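Local coordinates for protein probable glutathione S-transferase (Pseudomonas aeruginosa, PDB 6JWK) that probably isomerises maleylpyruvate or related cis-diketoacids with the help of glutathione, as a member of the zeta class of glutathione S-transferases, at residues Met1-Thr11 / Val15-Val29. Numbering follows the deposited sequence.
With SO4 (sulfate ion), chain I.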
loop_
_atom_site.group_PDB
_atom_site.type_symbol
_atom_site.label_atom_id
_atom_site.label_comp_id
_atom_site.label_asym_id
_atom_site.label_seq_id
_atom_site.Cartn_x
_atom_site.Cartn_y
_atom_site.Cartn_z
ATOM N N MET B 1 -22.219 -11.788 0.454
ATOM C CA MET B 1 -21.129 -11.020 -0.195
ATOM C C MET B 1 -20.604 -11.774 -1.408
ATOM O O MET B 1 -20.605 -12.984 -1.397
ATOM C CB MET B 1 -19.962 -10.799 0.764
ATOM C CG MET B 1 -20.406 -10.134 2.016
ATOM S SD MET B 1 -19.140 -9.032 2.663
ATOM C CE MET B 1 -20.063 -8.313 4.027
ATOM N N GLN B 2 -20.091 -11.033 -2.374
ATOM C CA GLN B 2 -19.516 -11.581 -3.600
ATOM C C GLN B 2 -18.164 -10.900 -3.780
ATOM O O GLN B 2 -18.003 -9.752 -3.356
ATOM C CB GLN B 2 -20.474 -11.341 -4.764
ATOM C CG GLN B 2 -21.894 -11.793 -4.483
ATOM C CD GLN B 2 -22.796 -11.411 -5.624
ATOM O OE1 GLN B 2 -23.551 -12.243 -6.118
ATOM N NE2 GLN B 2 -22.698 -10.165 -6.076
ATOM N N LEU B 3 -17.205 -11.617 -4.324
ATOM C CA LEU B 3 -15.897 -11.051 -4.690
ATOM C C LEU B 3 -15.694 -11.263 -6.171
ATOM O O LEU B 3 -15.548 -12.437 -6.559
ATOM C CB LEU B 3 -14.745 -11.729 -3.947
ATOM C CG LEU B 3 -13.424 -11.079 -4.326
ATOM C CD1 LEU B 3 -13.085 -10.010 -3.309
ATOM C CD2 LEU B 3 -12.321 -12.089 -4.522
ATOM N N TYR B 4 -15.602 -10.160 -6.912
ATOM C CA TYR B 4 -15.388 -10.131 -8.366
ATOM C C TYR B 4 -13.875 -10.256 -8.548
ATOM O O TYR B 4 -13.127 -9.407 -8.059
ATOM C CB TYR B 4 -16.095 -8.908 -8.973
ATOM C CG TYR B 4 -17.596 -9.044 -8.911
ATOM C CD1 TYR B 4 -18.295 -8.765 -7.739
ATOM C CD2 TYR B 4 -18.306 -9.605 -9.975
ATOM C CE1 TYR B 4 -19.661 -8.986 -7.647
ATOM C CE2 TYR B 4 -19.675 -9.834 -9.897
ATOM C CZ TYR B 4 -20.351 -9.501 -8.734
ATOM O OH TYR B 4 -21.682 -9.736 -8.617
ATOM N N SER B 5 -13.453 -11.350 -9.177
ATOM C CA SER B 5 -12.057 -11.838 -9.225
ATOM C C SER B 5 -11.712 -12.151 -10.678
ATOM O O SER B 5 -12.588 -12.587 -11.394
ATOM C CB SER B 5 -11.928 -13.062 -8.335
ATOM O OG SER B 5 -10.829 -13.911 -8.724
ATOM N N PHE B 6 -10.477 -11.942 -11.096
ATOM C CA PHE B 6 -9.900 -12.553 -12.320
ATOM C C PHE B 6 -8.815 -13.542 -11.871
ATOM O O PHE B 6 -7.993 -13.215 -10.920
ATOM C CB PHE B 6 -9.408 -11.445 -13.265
ATOM C CG PHE B 6 -8.622 -11.924 -14.462
ATOM C CD1 PHE B 6 -9.241 -12.657 -15.475
ATOM C CD2 PHE B 6 -7.272 -11.615 -14.599
ATOM C CE1 PHE B 6 -8.521 -13.079 -16.591
ATOM C CE2 PHE B 6 -6.546 -12.067 -15.695
ATOM C CZ PHE B 6 -7.174 -12.784 -16.697
ATOM N N PHE B 7 -8.766 -14.721 -12.509
ATOM C CA PHE B 7 -7.880 -15.838 -12.060
ATOM C C PHE B 7 -6.425 -15.362 -12.008
ATOM O O PHE B 7 -5.699 -15.718 -11.063
ATOM C CB PHE B 7 -8.068 -17.121 -12.880
ATOM C CG PHE B 7 -7.541 -17.058 -14.281
ATOM C CD1 PHE B 7 -6.217 -17.336 -14.542
ATOM C CD2 PHE B 7 -8.366 -16.690 -15.327
ATOM C CE1 PHE B 7 -5.727 -17.258 -15.833
ATOM C CE2 PHE B 7 -7.885 -16.654 -16.623
ATOM C CZ PHE B 7 -6.563 -16.917 -16.869
ATOM N N ASN B 8 -6.020 -14.527 -12.948
ATOM C CA ASN B 8 -4.594 -14.156 -13.129
ATOM C C ASN B 8 -4.247 -12.821 -12.458
ATOM O O ASN B 8 -3.077 -12.382 -12.600
ATOM C CB ASN B 8 -4.246 -14.077 -14.612
ATOM C CG ASN B 8 -3.059 -14.969 -14.883
ATOM O OD1 ASN B 8 -3.089 -16.148 -14.525
ATOM N ND2 ASN B 8 -2.003 -14.403 -15.440
ATOM N N SER B 9 -5.202 -12.177 -11.786
ATOM C CA SER B 9 -4.950 -10.907 -11.058
ATOM C C SER B 9 -4.303 -11.213 -9.704
ATOM O O SER B 9 -4.966 -11.911 -8.881
ATOM C CB SER B 9 -6.230 -10.151 -10.899
ATOM O OG SER B 9 -6.160 -9.308 -9.776
ATOM N N SER B 10 -3.107 -10.693 -9.436
ATOM C CA SER B 10 -2.411 -10.900 -8.140
ATOM C C SER B 10 -3.242 -10.344 -6.984
ATOM O O SER B 10 -3.284 -10.970 -5.918
ATOM C CB SER B 10 -1.051 -10.280 -8.114
ATOM O OG SER B 10 -0.211 -10.969 -8.977
ATOM N N THR B 11 -3.868 -9.188 -7.163
ATOM C CA THR B 11 -4.614 -8.535 -6.064
ATOM C C THR B 11 -5.866 -9.381 -5.815
ATOM O O THR B 11 -6.277 -9.489 -4.649
ATOM C CB THR B 11 -4.885 -7.043 -6.361
ATOM O OG1 THR B 11 -5.514 -6.999 -7.647
ATOM C CG2 THR B 11 -3.609 -6.230 -6.377
ATOM N N VAL B 15 -7.003 -11.661 -2.070
ATOM C CA VAL B 15 -8.318 -11.677 -1.376
ATOM C C VAL B 15 -8.961 -13.054 -1.432
ATOM O O VAL B 15 -9.681 -13.423 -0.455
ATOM C CB VAL B 15 -9.251 -10.604 -1.978
ATOM C CG1 VAL B 15 -10.593 -10.614 -1.283
ATOM C CG2 VAL B 15 -8.610 -9.213 -1.883
ATOM N N ARG B 16 -8.766 -13.815 -2.505
ATOM C CA ARG B 16 -9.224 -15.236 -2.547
ATOM C C ARG B 16 -8.526 -16.031 -1.434
ATOM O O ARG B 16 -9.178 -16.874 -0.788
ATOM C CB ARG B 16 -8.970 -15.901 -3.892
ATOM C CG ARG B 16 -9.832 -15.358 -5.027
ATOM C CD ARG B 16 -9.794 -16.231 -6.267
ATOM N NE ARG B 16 -8.445 -16.608 -6.699
ATOM C CZ ARG B 16 -7.694 -15.975 -7.586
ATOM N NH1 ARG B 16 -8.147 -14.905 -8.219
ATOM N NH2 ARG B 16 -6.486 -16.456 -7.878
ATOM N N ILE B 17 -7.260 -15.762 -1.150
ATOM C CA ILE B 17 -6.606 -16.479 -0.008
ATOM C C ILE B 17 -7.289 -16.051 1.291
ATOM O O ILE B 17 -7.622 -16.932 2.139
ATOM C CB ILE B 17 -5.108 -16.153 0.015
ATOM C CG1 ILE B 17 -4.400 -16.676 -1.237
ATOM C CG2 ILE B 17 -4.436 -16.639 1.287
ATOM C CD1 ILE B 17 -2.986 -16.097 -1.406
ATOM N N ALA B 18 -7.518 -14.755 1.473
ATOM C CA ALA B 18 -8.156 -14.258 2.716
ATOM C C ALA B 18 -9.512 -14.945 2.900
ATOM O O ALA B 18 -9.856 -15.441 4.036
ATOM C CB ALA B 18 -8.322 -12.757 2.665
ATOM N N LEU B 19 -10.354 -14.919 1.863
ATOM C CA LEU B 19 -11.678 -15.585 1.967
ATOM C C LEU B 19 -11.505 -17.081 2.295
ATOM O O LEU B 19 -12.298 -17.593 3.098
ATOM C CB LEU B 19 -12.472 -15.364 0.668
ATOM C CG LEU B 19 -12.902 -13.918 0.453
ATOM C CD1 LEU B 19 -13.413 -13.694 -0.977
ATOM C CD2 LEU B 19 -13.984 -13.504 1.453
ATOM N N ALA B 20 -10.574 -17.776 1.654
ATOM C CA ALA B 20 -10.345 -19.225 1.866
ATOM C C ALA B 20 -9.930 -19.435 3.319
ATOM O O ALA B 20 -10.535 -20.298 3.954
ATOM C CB ALA B 20 -9.352 -19.796 0.891
ATOM N N LEU B 21 -9.046 -18.600 3.880
ATOM C CA LEU B 21 -8.640 -18.748 5.298
ATOM C C LEU B 21 -9.842 -18.554 6.237
ATOM O O LEU B 21 -9.894 -19.209 7.300
ATOM C CB LEU B 21 -7.507 -17.765 5.608
ATOM C CG LEU B 21 -6.184 -18.092 4.933
ATOM C CD1 LEU B 21 -5.203 -16.935 5.127
ATOM C CD2 LEU B 21 -5.612 -19.391 5.511
ATOM N N LYS B 22 -10.788 -17.693 5.871
ATOM C CA LYS B 22 -11.988 -17.443 6.701
ATOM C C LYS B 22 -13.004 -18.583 6.526
ATOM O O LYS B 22 -13.868 -18.666 7.368
ATOM C CB LYS B 22 -12.668 -16.128 6.293
ATOM C CG LYS B 22 -11.858 -14.876 6.595
ATOM C CD LYS B 22 -11.764 -14.561 8.058
ATOM C CE LYS B 22 -11.328 -13.136 8.345
ATOM N NZ LYS B 22 -10.862 -13.028 9.755
ATOM N N GLY B 23 -12.939 -19.349 5.434
ATOM C CA GLY B 23 -13.936 -20.368 5.043
ATOM C C GLY B 23 -15.154 -19.747 4.378
ATOM O O GLY B 23 -16.246 -20.309 4.515
ATOM N N LEU B 24 -14.977 -18.638 3.651
ATOM C CA LEU B 24 -16.045 -17.894 2.922
ATOM C C LEU B 24 -15.799 -17.929 1.404
ATOM O O LEU B 24 -16.203 -16.972 0.718
ATOM C CB LEU B 24 -16.016 -16.431 3.404
ATOM C CG LEU B 24 -16.242 -16.182 4.893
ATOM C CD1 LEU B 24 -15.927 -14.747 5.244
ATOM C CD2 LEU B 24 -17.663 -16.521 5.303
ATOM N N ASP B 25 -15.087 -18.902 0.839
ATOM C CA ASP B 25 -14.655 -18.756 -0.585
ATOM C C ASP B 25 -15.780 -19.165 -1.569
ATOM O O ASP B 25 -15.568 -18.970 -2.790
ATOM C CB ASP B 25 -13.309 -19.436 -0.856
ATOM C CG ASP B 25 -13.333 -20.913 -0.543
ATOM O OD1 ASP B 25 -14.099 -21.624 -1.235
ATOM O OD2 ASP B 25 -12.640 -21.328 0.418
ATOM N N TYR B 26 -16.954 -19.624 -1.098
ATOM C CA TYR B 26 -18.221 -19.640 -1.898
ATOM C C TYR B 26 -18.552 -18.218 -2.422
ATOM O O TYR B 26 -19.155 -18.063 -3.488
ATOM C CB TYR B 26 -19.402 -20.216 -1.097
ATOM C CG TYR B 26 -19.714 -19.504 0.198
ATOM C CD1 TYR B 26 -19.121 -19.903 1.388
ATOM C CD2 TYR B 26 -20.579 -18.416 0.238
ATOM C CE1 TYR B 26 -19.389 -19.252 2.581
ATOM C CE2 TYR B 26 -20.851 -17.745 1.426
ATOM C CZ TYR B 26 -20.256 -18.170 2.603
ATOM O OH TYR B 26 -20.512 -17.536 3.787
ATOM N N GLN B 27 -18.137 -17.169 -1.723
ATOM C CA GLN B 27 -18.365 -15.771 -2.160
ATOM C C GLN B 27 -17.657 -15.414 -3.500
ATOM O O GLN B 27 -18.075 -14.404 -4.145
ATOM C CB GLN B 27 -17.983 -14.872 -0.976
ATOM C CG GLN B 27 -18.811 -15.162 0.276
ATOM C CD GLN B 27 -18.746 -14.099 1.357
ATOM O OE1 GLN B 27 -17.870 -13.217 1.394
ATOM N NE2 GLN B 27 -19.695 -14.190 2.278
ATOM N N VAL B 28 -16.620 -16.134 -3.957
ATOM C CA VAL B 28 -15.836 -15.743 -5.187
ATOM C C VAL B 28 -16.712 -15.867 -6.451
ATOM O O VAL B 28 -17.471 -16.783 -6.479
ATOM C CB VAL B 28 -14.518 -16.536 -5.355
ATOM C CG1 VAL B 28 -13.848 -16.198 -6.681
ATOM C CG2 VAL B 28 -13.583 -16.329 -4.160
ATOM N N VAL B 29 -16.544 -14.957 -7.431
ATOM C CA VAL B 29 -17.318 -14.772 -8.696
ATOM C C VAL B 29 -16.367 -14.331 -9.802
ATOM O O VAL B 29 -15.958 -13.181 -9.829
ATOM C CB VAL B 29 -18.421 -13.706 -8.542
ATOM C CG1 VAL B 29 -19.112 -13.422 -9.869
ATOM C CG2 VAL B 29 -19.423 -14.040 -7.441
HETATM S S SO4 I . -2.424 -7.496 -11.352
HETATM O O1 SO4 I . -2.953 -7.252 -10.043
HETATM O O2 SO4 I . -1.672 -6.380 -11.827
HETATM O O3 SO4 I . -1.522 -8.631 -11.372
HETATM O O4 SO4 I . -3.535 -7.727 -12.229
#
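L3, V29 and R16 are the residues most buried where 1-11 packs on 15-29, in the opening beta-alpha-beta unit of the thioredoxin-like N-terminal domain of a glutathione S-transferase. Strand 2-5 runs parallel to strand 28-30, and helix 10-22 makes the crossover between them. The backbone of L3 bonds on both sides of V28: its N donates to Q27 O (2.9 Å), just before the strand, and its O accepts from V29 N (2.8 Å). V29 O then takes the N-H of S5. The L3 side chain leaves the sheet toward the helix. With CG anti to the backbone N (chi1 -178°), L3 CD1 is pressed to 3.3 Å from V15 CG1, tighter than usual van der Waals contact, while L3 CB meets L19 CD1. On the sheet face of Y4 and V29, the two side chains lie side by side, V29 CG1 3.6 Å from Y4 CE2.

R16 ties the helix to the loop after strand 2-5. Bent at chi3 (-49°), its chain brings the guanidinium up to the carbonyls of the F6-S9 turn, and its NE bonds to A203 O. R16 NH2 reaches F7 O only weakly. Near the guanidinium plane, R16 NH1 donates to S5 OG at 2.9 Å and, weakly, to F6 O at 3.2 Å.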